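Local atomic coordinates of CheQ (PDB entry 6A51), a protein that regulates, together with CheP, transcription of the core chemotaxis operon cheVAW in Campylobacter jejuni. Residues E22-I28 and L82-L87; A90-F94 and V125-Y131; L29-R35 and I119-F124. All coordinates share one frame. Residues are numbered along the deposited sequence.

Contact 1. Residues E22-I28 and L82-L87; sequences EFLDHYI and LNGFVL
Two beta turns meet here, each leading into an edge strand of a different sheet. Leu24 to Tyr27 form a type I turn, closed by Tyr27 N to Leu24 O at 3.1 Å, and strand 27-29 follows. Leu82 to Phe85 form a type II turn, closed by Phe85 N to Leu82 O at 2.9 Å, and strand 85-87 follows. Gly84 sits at the third position of the type II turn with phi/psi 76/-3, where glycine is common. In the register, Phe23 lies beside Gly84 and Asp25 beside Asn83, with CA atoms 4.7 and 4.0 Å apart.

Leu24 and Leu82 both take the mt rotamer and point toward each other; their CB atoms are 3.7 Å apart. Leu82 CD1 also reaches Tyr27 O at 3.3 Å. The Phe23 side chain (chi1 m) lays its CB 3.6 Å from Gly84 CA, while Val86 CG1 lies at the ring edge, 4.3 Å from Phe23 CD1. Tyr138 meets the Phe23 ring edge-to-face. The Tyr27 ring (chi1 m) pairs edge-to-face with His64.

Two hydrogen bonds dock the turns and so join the two sheets. Leu24 N donates to Phe85 O at 2.8 Å; the same oxygen takes a CA-H...O contact from Phe23 CA at 3.3 Å. Asp25 (chi1 m) takes up an NH inside the type II turn: its OD1 accepts from Gly84 N at 2.7 Å.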
loop_
_atom_site.group_PDB
_atom_site.type_symbol
_atom_site.label_atom_id
_atom_site.label_comp_id
_atom_site.label_asym_id
_atom_site.label_seq_id
_atom_site.Cartn_x
_atom_site.Cartn_y
_atom_site.Cartn_z
ATOM N N GLU A 22 5.468 -1.392 4.444
ATOM C CA GLU A 22 5.440 -2.835 4.620
ATOM C C GLU A 22 4.364 -3.414 3.716
ATOM O O GLU A 22 3.196 -3.001 3.780
ATOM C CB GLU A 22 5.183 -3.213 6.073
ATOM C CG GLU A 22 4.630 -4.612 6.218
ATOM C CD GLU A 22 4.712 -5.151 7.637
ATOM O OE1 GLU A 22 4.359 -6.343 7.860
ATOM O OE2 GLU A 22 5.161 -4.393 8.540
ATOM N N PHE A 23 4.760 -4.363 2.882
ATOM C CA PHE A 23 3.859 -4.885 1.874
ATOM C C PHE A 23 2.823 -5.795 2.518
ATOM O O PHE A 23 3.046 -6.368 3.586
ATOM C CB PHE A 23 4.650 -5.633 0.801
ATOM C CG PHE A 23 5.926 -4.944 0.410
ATOM C CD1 PHE A 23 5.997 -3.555 0.363
ATOM C CD2 PHE A 23 7.055 -5.676 0.107
ATOM C CE1 PHE A 23 7.170 -2.915 0.027
ATOM C CE2 PHE A 23 8.230 -5.044 -0.235
ATOM C CZ PHE A 23 8.286 -3.660 -0.272
ATOM N N LEU A 24 1.667 -5.903 1.861
ATOM C CA LEU A 24 0.540 -6.669 2.370
ATOM C C LEU A 24 0.566 -8.138 1.940
ATOM O O LEU A 24 -0.496 -8.767 1.857
ATOM C CB LEU A 24 -0.755 -6.002 1.921
ATOM C CG LEU A 24 -1.020 -4.638 2.519
ATOM C CD1 LEU A 24 -2.018 -3.887 1.633
ATOM C CD2 LEU A 24 -1.562 -4.804 3.957
ATOM N N ASP A 25 1.748 -8.690 1.662
ATOM C CA ASP A 25 1.926 -10.082 1.248
ATOM C C ASP A 25 1.065 -11.055 2.052
ATOM O O ASP A 25 0.254 -11.811 1.504
ATOM C CB ASP A 25 3.402 -10.468 1.408
ATOM C CG ASP A 25 4.290 -9.966 0.273
ATOM O OD1 ASP A 25 4.092 -8.839 -0.233
ATOM O OD2 ASP A 25 5.220 -10.710 -0.093
ATOM N N HIS A 26 1.244 -11.035 3.365
ATOM C CA HIS A 26 0.644 -11.981 4.286
ATOM C C HIS A 26 -0.796 -11.628 4.689
ATOM O O HIS A 26 -1.284 -12.204 5.662
ATOM C CB HIS A 26 1.522 -12.076 5.536
ATOM C CG HIS A 26 2.930 -12.483 5.244
ATOM N ND1 HIS A 26 3.241 -13.470 4.333
ATOM C CD2 HIS A 26 4.109 -12.038 5.740
ATOM C CE1 HIS A 26 4.552 -13.615 4.276
ATOM N NE2 HIS A 26 5.102 -12.757 5.120
ATOM N N TYR A 27 -1.486 -10.726 3.995
ATOM C CA TYR A 27 -2.785 -10.245 4.440
ATOM C C TYR A 27 -3.793 -10.284 3.304
ATOM O O TYR A 27 -3.442 -10.199 2.125
ATOM C CB TYR A 27 -2.721 -8.799 4.966
ATOM C CG TYR A 27 -1.984 -8.621 6.271
ATOM C CD1 TYR A 27 -0.622 -8.360 6.295
ATOM C CD2 TYR A 27 -2.654 -8.689 7.483
ATOM C CE1 TYR A 27 0.056 -8.174 7.492
ATOM C CE2 TYR A 27 -1.983 -8.513 8.686
ATOM C CZ TYR A 27 -0.630 -8.248 8.687
ATOM O OH TYR A 27 0.034 -8.077 9.893
ATOM N N ILE A 28 -5.068 -10.371 3.680
ATOM C CA ILE A 28 -6.168 -10.167 2.748
ATOM C C ILE A 28 -7.052 -9.050 3.286
ATOM O O ILE A 28 -7.073 -8.747 4.482
ATOM C CB ILE A 28 -7.006 -11.440 2.520
ATOM C CG1 ILE A 28 -7.679 -11.851 3.826
ATOM C CG2 ILE A 28 -6.137 -12.571 1.977
ATOM C CD1 ILE A 28 -8.278 -13.210 3.782
ATOM N N LEU A 82 -1.971 -9.594 -2.575
ATOM C CA LEU A 82 -1.515 -8.236 -2.321
ATOM C C LEU A 82 0.002 -8.176 -2.169
ATOM O O LEU A 82 0.512 -7.263 -1.509
ATOM C CB LEU A 82 -2.211 -7.677 -1.071
ATOM C CG LEU A 82 -3.735 -7.544 -1.108
ATOM C CD1 LEU A 82 -4.310 -7.521 0.311
ATOM C CD2 LEU A 82 -4.118 -6.279 -1.851
ATOM N N ASN A 83 0.730 -9.136 -2.743
ATOM C CA ASN A 83 2.186 -9.143 -2.651
ATOM C C ASN A 83 2.767 -7.848 -3.190
ATOM O O ASN A 83 2.454 -7.441 -4.314
ATOM C CB ASN A 83 2.755 -10.331 -3.411
ATOM C CG ASN A 83 2.461 -11.657 -2.730
ATOM O OD1 ASN A 83 2.135 -11.704 -1.542
ATOM N ND2 ASN A 83 2.585 -12.742 -3.479
ATOM N N GLY A 84 3.601 -7.195 -2.373
ATOM C CA GLY A 84 4.206 -5.921 -2.710
ATOM C C GLY A 84 3.291 -4.720 -2.606
ATOM O O GLY A 84 3.749 -3.588 -2.828
ATOM N N PHE A 85 2.017 -4.909 -2.280
ATOM C CA PHE A 85 1.127 -3.762 -2.301
ATOM C C PHE A 85 1.040 -3.104 -0.939
ATOM O O PHE A 85 1.310 -3.712 0.101
ATOM C CB PHE A 85 -0.266 -4.154 -2.782
ATOM C CG PHE A 85 -0.351 -4.311 -4.270
ATOM C CD1 PHE A 85 0.012 -5.516 -4.872
ATOM C CD2 PHE A 85 -0.754 -3.244 -5.077
ATOM C CE1 PHE A 85 -0.056 -5.668 -6.252
ATOM C CE2 PHE A 85 -0.826 -3.388 -6.468
ATOM C CZ PHE A 85 -0.479 -4.607 -7.055
ATOM N N VAL A 86 0.684 -1.823 -0.972
ATOM C CA VAL A 86 0.298 -1.064 0.207
ATOM C C VAL A 86 -0.929 -0.250 -0.176
ATOM O O VAL A 86 -1.206 -0.022 -1.356
ATOM C CB VAL A 86 1.421 -0.133 0.712
ATOM C CG1 VAL A 86 2.726 -0.885 0.856
ATOM C CG2 VAL A 86 1.581 1.049 -0.226
ATOM N N LEU A 87 -1.689 0.162 0.832
ATOM C CA LEU A 87 -2.793 1.079 0.585
ATOM C C LEU A 87 -2.270 2.343 -0.090
ATOM O O LEU A 87 -1.202 2.855 0.262
ATOM C CB LEU A 87 -3.470 1.430 1.903
ATOM C CG LEU A 87 -4.975 1.336 2.023
ATOM C CD1 LEU A 87 -5.456 0.085 1.344
ATOM C CD2 LEU A 87 -5.280 1.286 3.493
#

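Contact 2. Residues A90-F94 and V125-Y131; sequences AFCSF and VNLKKFY
Helix 90-94 faces a strand-to-helix junction, strand 125-126 running into helix 127-131. The axes of segments 90-94 and 127-131 come no closer than 12.9 Å, with their N-to-C directions at 41°; aromatic and aliphatic side chains fill the gap. The nearest CA atoms are those of Phe91 and Val125, 7.0 Å apart. Asn126 is the N-cap; its OD1 accepts from Lys129 N at 2.8 Å.

Phe91 (chi1 t) is the main bump, entering a hollow lined by Val125, Leu127 and Phe130. Val125 CG1 sits over one face, 4.0 Å from the Phe91 ring centroid, a CH-pi contact. Leu127 CD1 meets the ring edge, 3.6 Å from Phe91 CE2. The Phe91 edge also points at the face of Phe130, an offset edge-to-face pair (centroids 5.7 Å apart, planes at 65°).

Phe94 (chi1 t) brings CD2 to 4.4 Å from Leu127 CD2. Its CE2 lies 3.4 Å from Tyr131 OH, which hydrogen-bonds Gln140 O. No hydrogen bond joins the segments; apolar and aromatic contacts hold them together.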
loop_
_atom_site.group_PDB
_atom_site.type_symbol
_atom_site.label_atom_id
_atom_site.label_comp_id
_atom_site.label_asym_id
_atom_site.label_seq_id
_atom_site.Cartn_x
_atom_site.Cartn_y
_atom_site.Cartn_z
ATOM N N ALA A 90 -1.697 5.163 2.197
ATOM C CA ALA A 90 -0.471 4.974 2.966
ATOM C C ALA A 90 0.752 5.329 2.136
ATOM O O ALA A 90 1.696 5.951 2.642
ATOM C CB ALA A 90 -0.366 3.530 3.468
ATOM N N PHE A 91 0.753 4.933 0.860
ATOM C CA PHE A 91 1.835 5.317 -0.036
ATOM C C PHE A 91 1.983 6.830 -0.090
ATOM O O PHE A 91 3.102 7.352 -0.027
ATOM C CB PHE A 91 1.585 4.733 -1.426
ATOM C CG PHE A 91 2.637 5.084 -2.441
ATOM C CD1 PHE A 91 2.515 6.226 -3.222
ATOM C CD2 PHE A 91 3.726 4.257 -2.644
ATOM C CE1 PHE A 91 3.484 6.552 -4.176
ATOM C CE2 PHE A 91 4.699 4.571 -3.598
ATOM C CZ PHE A 91 4.570 5.729 -4.362
ATOM N N CYS A 92 0.862 7.556 -0.176
ATOM C CA CYS A 92 0.933 9.016 -0.231
ATOM C C CYS A 92 1.347 9.592 1.111
ATOM O O CYS A 92 2.087 10.581 1.171
ATOM C CB CYS A 92 -0.411 9.597 -0.673
ATOM S SG CYS A 92 -0.909 9.115 -2.355
ATOM N N SER A 93 0.875 8.994 2.203
ATOM C CA SER A 93 1.357 9.375 3.525
ATOM C C SER A 93 2.867 9.155 3.631
ATOM O O SER A 93 3.625 10.081 3.930
ATOM C CB SER A 93 0.591 8.567 4.589
ATOM O OG SER A 93 1.084 8.778 5.904
ATOM N N PHE A 94 3.315 7.935 3.336
ATOM C CA PHE A 94 4.725 7.576 3.441
ATOM C C PHE A 94 5.613 8.501 2.605
ATOM O O PHE A 94 6.606 9.040 3.102
ATOM C CB PHE A 94 4.870 6.114 3.009
ATOM C CG PHE A 94 6.249 5.547 3.155
ATOM C CD1 PHE A 94 6.905 5.568 4.365
ATOM C CD2 PHE A 94 6.855 4.900 2.089
ATOM C CE1 PHE A 94 8.167 5.003 4.498
ATOM C CE2 PHE A 94 8.112 4.335 2.219
ATOM C CZ PHE A 94 8.771 4.397 3.426
ATOM N N VAL A 125 -1.231 0.500 -4.200
ATOM C CA VAL A 125 -0.045 0.811 -4.990
ATOM C C VAL A 125 0.974 -0.292 -4.750
ATOM O O VAL A 125 1.114 -0.776 -3.621
ATOM C CB VAL A 125 0.569 2.179 -4.615
ATOM C CG1 VAL A 125 1.881 2.369 -5.330
ATOM C CG2 VAL A 125 -0.357 3.308 -4.950
ATOM N N ASN A 126 1.692 -0.691 -5.798
ATOM C CA ASN A 126 2.706 -1.729 -5.637
ATOM C C ASN A 126 4.002 -1.045 -5.236
ATOM O O ASN A 126 4.787 -0.606 -6.081
ATOM C CB ASN A 126 2.889 -2.550 -6.901
ATOM C CG ASN A 126 3.733 -3.788 -6.646
ATOM O OD1 ASN A 126 4.763 -3.720 -5.972
ATOM N ND2 ASN A 126 3.283 -4.926 -7.143
ATOM N N LEU A 127 4.226 -0.969 -3.920
ATOM C CA LEU A 127 5.407 -0.284 -3.407
ATOM C C LEU A 127 6.666 -1.069 -3.734
ATOM O O LEU A 127 7.719 -0.482 -4.011
ATOM C CB LEU A 127 5.283 -0.088 -1.898
ATOM C CG LEU A 127 6.374 0.703 -1.181
ATOM C CD1 LEU A 127 6.558 1.994 -1.903
ATOM C CD2 LEU A 127 5.945 0.981 0.238
ATOM N N LYS A 128 6.564 -2.400 -3.713
ATOM C CA LYS A 128 7.721 -3.248 -3.970
ATOM C C LYS A 128 8.299 -2.975 -5.349
ATOM O O LYS A 128 9.517 -2.835 -5.498
ATOM C CB LYS A 128 7.336 -4.718 -3.829
ATOM C CG LYS A 128 8.515 -5.676 -3.872
ATOM C CD LYS A 128 8.051 -7.123 -3.962
ATOM C CE LYS A 128 9.175 -8.099 -3.650
ATOM N NZ LYS A 128 10.138 -8.214 -4.786
ATOM N N LYS A 129 7.440 -2.876 -6.372
ATOM C CA LYS A 129 7.953 -2.618 -7.714
ATOM C C LYS A 129 8.540 -1.222 -7.817
ATOM O O LYS A 129 9.527 -1.012 -8.536
ATOM C CB LYS A 129 6.865 -2.814 -8.770
ATOM C CG LYS A 129 6.468 -4.263 -8.920
ATOM C CD LYS A 129 5.473 -4.489 -10.046
ATOM C CE LYS A 129 5.097 -5.970 -10.091
ATOM N NZ LYS A 129 4.301 -6.361 -11.286
ATOM N N PHE A 130 7.975 -0.263 -7.096
ATOM C CA PHE A 130 8.525 1.085 -7.148
ATOM C C PHE A 130 9.933 1.117 -6.555
ATOM O O PHE A 130 10.857 1.696 -7.142
ATOM C CB PHE A 130 7.590 2.030 -6.420
ATOM C CG PHE A 130 7.908 3.463 -6.613
ATOM C CD1 PHE A 130 8.043 3.990 -7.886
ATOM C CD2 PHE A 130 8.041 4.306 -5.518
ATOM C CE1 PHE A 130 8.310 5.351 -8.065
ATOM C CE2 PHE A 130 8.321 5.656 -5.688
ATOM C CZ PHE A 130 8.456 6.180 -6.965
ATOM N N TYR A 131 10.125 0.468 -5.403
ATOM C CA TYR A 131 11.463 0.296 -4.840
ATOM C C TYR A 131 12.417 -0.321 -5.858
ATOM O O TYR A 131 13.556 0.136 -6.019
ATOM C CB TYR A 131 11.406 -0.584 -3.590
ATOM C CG TYR A 131 11.126 0.116 -2.267
ATOM C CD1 TYR A 131 12.006 1.058 -1.752
ATOM C CD2 TYR A 131 10.019 -0.226 -1.496
ATOM C CE1 TYR A 131 11.769 1.673 -0.532
ATOM C CE2 TYR A 131 9.778 0.383 -0.269
ATOM C CZ TYR A 131 10.657 1.328 0.200
ATOM O OH TYR A 131 10.430 1.937 1.409
#

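Contact 3. Residues L29-R35 and I119-F124; sequences LNAEFHR and ICGIKF
The first turn of a helix packs on the tip of a beta hairpin with a two-residue type I' loop. Leu29 is the N-cap of helix 30-35, and Phe33 N donates to Leu29 O at 3.0 Å. The turn, Ile119 to Ile122, is closed by Ile122 N to Ile119 O at 2.7 Å and Ile119 N to Ile122 O at 2.9 Å. Both loop residues have positive phi: Cys120 at 50/38 and Gly121 at 74/6. The nearest CA atoms are those of Glu32 and Cys120, 6.5 Å apart.

Apolar contacts centre on Leu29, rotamer tp. Its CD2 lies 3.9 Å from Ile119 CG2 and 4.2 Å from Ile122 CG1. Its CD1 meets the ring edge of Phe124 at 4.1 Å from CZ. Phe62 of strand 62-64, next to strand 27-29 in its sheet, touches both Leu29 and Phe124. Ala31 CB adds a looser contact, 4.4 Å from Cys120 CB.

Sulfur contacts come from Cys120, chi1 m. Its SG lies 3.7 Å from Glu32 CB and 4.0 Å from Ala31 O.

Both Glu32 oxygens are hydrogen-bonded outside the two segments, OE2 to Ser80 N; OE1 also lies 3.3 Å from Ile119 CG2. Arg35 NE makes a weak bond to Ala31 O at 3.3 Å. No hydrogen bond crosses between the segments, so the contact is van der Waals, mostly apolar around Leu29, with Cys120 at the exposed margin.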
loop_
_atom_site.group_PDB
_atom_site.type_symbol
_atom_site.label_atom_id
_atom_site.label_comp_id
_atom_site.label_asym_id
_atom_site.label_seq_id
_atom_site.Cartn_x
_atom_site.Cartn_y
_atom_site.Cartn_z
ATOM N N LEU A 29 -7.784 -8.432 2.375
ATOM C CA LEU A 29 -8.657 -7.333 2.733
ATOM C C LEU A 29 -9.959 -7.886 3.315
ATOM O O LEU A 29 -10.596 -8.756 2.716
ATOM C CB LEU A 29 -8.911 -6.488 1.494
ATOM C CG LEU A 29 -9.732 -5.221 1.597
ATOM C CD1 LEU A 29 -8.914 -4.120 2.218
ATOM C CD2 LEU A 29 -10.177 -4.830 0.203
ATOM N N ASN A 30 -10.345 -7.404 4.498
ATOM C CA ASN A 30 -11.544 -7.938 5.139
ATOM C C ASN A 30 -12.787 -7.632 4.317
ATOM O O ASN A 30 -13.687 -8.473 4.209
ATOM C CB ASN A 30 -11.688 -7.375 6.556
ATOM C CG ASN A 30 -12.985 -7.828 7.239
ATOM O OD1 ASN A 30 -13.219 -9.026 7.437
ATOM N ND2 ASN A 30 -13.828 -6.867 7.602
ATOM N N ALA A 31 -12.841 -6.435 3.721
ATOM C CA ALA A 31 -13.976 -6.034 2.893
ATOM C C ALA A 31 -14.268 -7.049 1.799
ATOM O O ALA A 31 -15.430 -7.270 1.440
ATOM C CB ALA A 31 -13.711 -4.661 2.272
ATOM N N GLU A 32 -13.229 -7.675 1.259
ATOM C CA GLU A 32 -13.411 -8.667 0.208
ATOM C C GLU A 32 -13.616 -10.064 0.779
ATOM O O GLU A 32 -14.472 -10.809 0.292
ATOM C CB GLU A 32 -12.209 -8.642 -0.753
ATOM C CG GLU A 32 -12.171 -9.799 -1.742
ATOM C CD GLU A 32 -10.913 -9.836 -2.607
ATOM O OE1 GLU A 32 -11.020 -9.488 -3.805
ATOM O OE2 GLU A 32 -9.831 -10.230 -2.104
ATOM N N PHE A 33 -12.865 -10.422 1.824
ATOM C CA PHE A 33 -12.926 -11.779 2.365
ATOM C C PHE A 33 -14.294 -12.106 2.942
ATOM O O PHE A 33 -14.778 -13.230 2.795
ATOM C CB PHE A 33 -11.867 -11.973 3.444
ATOM C CG PHE A 33 -12.111 -13.167 4.323
ATOM C CD1 PHE A 33 -11.669 -14.432 3.934
ATOM C CD2 PHE A 33 -12.777 -13.035 5.545
ATOM C CE1 PHE A 33 -11.884 -15.554 4.742
ATOM C CE2 PHE A 33 -12.996 -14.150 6.365
ATOM C CZ PHE A 33 -12.550 -15.415 5.962
ATOM N N HIS A 34 -14.918 -11.163 3.645
ATOM C CA HIS A 34 -16.179 -11.516 4.287
ATOM C C HIS A 34 -17.309 -11.692 3.284
ATOM O O HIS A 34 -18.297 -12.357 3.597
ATOM C CB HIS A 34 -16.559 -10.479 5.342
ATOM C CG HIS A 34 -17.353 -9.326 4.817
ATOM N ND1 HIS A 34 -16.775 -8.259 4.166
ATOM C CD2 HIS A 34 -18.674 -9.043 4.900
ATOM C CE1 HIS A 34 -17.707 -7.375 3.856
ATOM N NE2 HIS A 34 -18.868 -7.827 4.292
ATOM N N ARG A 35 -17.176 -11.104 2.108
ATOM C CA ARG A 35 -18.137 -11.304 1.034
ATOM C C ARG A 35 -18.009 -12.733 0.435
ATOM O O ARG A 35 -18.981 -13.383 0.196
ATOM C CB ARG A 35 -18.122 -10.156 0.010
ATOM C CG ARG A 35 -18.378 -8.757 0.595
ATOM C CD ARG A 35 -18.674 -7.653 -0.440
ATOM N NE ARG A 35 -18.143 -6.278 -0.223
ATOM C CZ ARG A 35 -18.883 -5.180 0.022
ATOM N NH1 ARG A 35 -20.198 -5.266 0.143
ATOM N NH2 ARG A 35 -18.328 -3.969 0.164
ATOM N N ILE A 119 -9.521 -3.040 -5.101
ATOM C CA ILE A 119 -10.311 -4.148 -4.585
ATOM C C ILE A 119 -11.416 -3.534 -3.748
ATOM O O ILE A 119 -11.137 -2.733 -2.845
ATOM C CB ILE A 119 -9.477 -5.126 -3.757
ATOM C CG1 ILE A 119 -8.255 -5.550 -4.560
ATOM C CG2 ILE A 119 -10.312 -6.339 -3.371
ATOM C CD1 ILE A 119 -7.249 -6.307 -3.745
ATOM N N CYS A 120 -12.666 -3.852 -4.095
ATOM C CA CYS A 120 -13.835 -3.319 -3.400
ATOM C C CYS A 120 -13.748 -1.800 -3.279
ATOM O O CYS A 120 -14.119 -1.211 -2.264
ATOM C CB CYS A 120 -14.012 -3.979 -2.021
ATOM S SG CYS A 120 -14.184 -5.830 -2.063
ATOM N N GLY A 121 -13.247 -1.151 -4.320
ATOM C CA GLY A 121 -13.110 0.294 -4.252
ATOM C C GLY A 121 -11.984 0.809 -3.379
ATOM O O GLY A 121 -11.880 2.023 -3.188
ATOM N N ILE A 122 -11.136 -0.059 -2.839
ATOM C CA ILE A 122 -9.927 0.381 -2.150
ATOM C C ILE A 122 -8.773 0.386 -3.152
ATOM O O ILE A 122 -8.528 -0.623 -3.828
ATOM C CB ILE A 122 -9.621 -0.531 -0.949
ATOM C CG1 ILE A 122 -10.868 -0.717 -0.082
ATOM C CG2 ILE A 122 -8.518 0.060 -0.112
ATOM C CD1 ILE A 122 -11.422 0.587 0.442
ATOM N N LYS A 123 -8.056 1.511 -3.247
ATOM C CA LYS A 123 -6.934 1.652 -4.179
ATOM C C LYS A 123 -5.621 1.235 -3.514
ATOM O O LYS A 123 -5.305 1.700 -2.415
ATOM C CB LYS A 123 -6.825 3.095 -4.683
ATOM C CG LYS A 123 -6.073 3.251 -6.021
ATOM C CD LYS A 123 -5.743 4.724 -6.333
ATOM C CE LYS A 123 -6.990 5.598 -6.424
ATOM N NZ LYS A 123 -6.718 7.041 -6.091
ATOM N N PHE A 124 -4.853 0.372 -4.187
ATOM C CA PHE A 124 -3.539 -0.058 -3.726
ATOM C C PHE A 124 -2.450 0.352 -4.716
ATOM O O PHE A 124 -2.695 0.520 -5.910
ATOM C CB PHE A 124 -3.472 -1.575 -3.523
ATOM C CG PHE A 124 -4.448 -2.099 -2.524
ATOM C CD1 PHE A 124 -5.792 -2.241 -2.855
ATOM C CD2 PHE A 124 -4.025 -2.470 -1.255
ATOM C CE1 PHE A 124 -6.699 -2.728 -1.939
ATOM C CE2 PHE A 124 -4.922 -2.969 -0.333
ATOM C CZ PHE A 124 -6.265 -3.094 -0.675
#

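In the fold
The centres of contacts 1 and 2 lie about 10 Å apart. Those of contacts 1 and 3 are about 12 Å apart, and those of contacts 2 and 3 about 18 Å. All three reach the antiparallel sheet 85-87, 122-126, 116-119. Contacts 1 and 2 meet where Val86 pairs with Val125; contacts 1 and 3 meet where Leu87 packs on Ile122 and Phe124. Contact 1 closes before contact 2 opens, whereas contact 3 interleaves with both. Contacts 1 and 3 thus join the N-terminal part, with its four-stranded sheet, to the central sheet. Along strand 122-126, contact 3 lies at the hairpin end, and contact 2 at the end leading into helix 127-134, where contact 1 adjoins it.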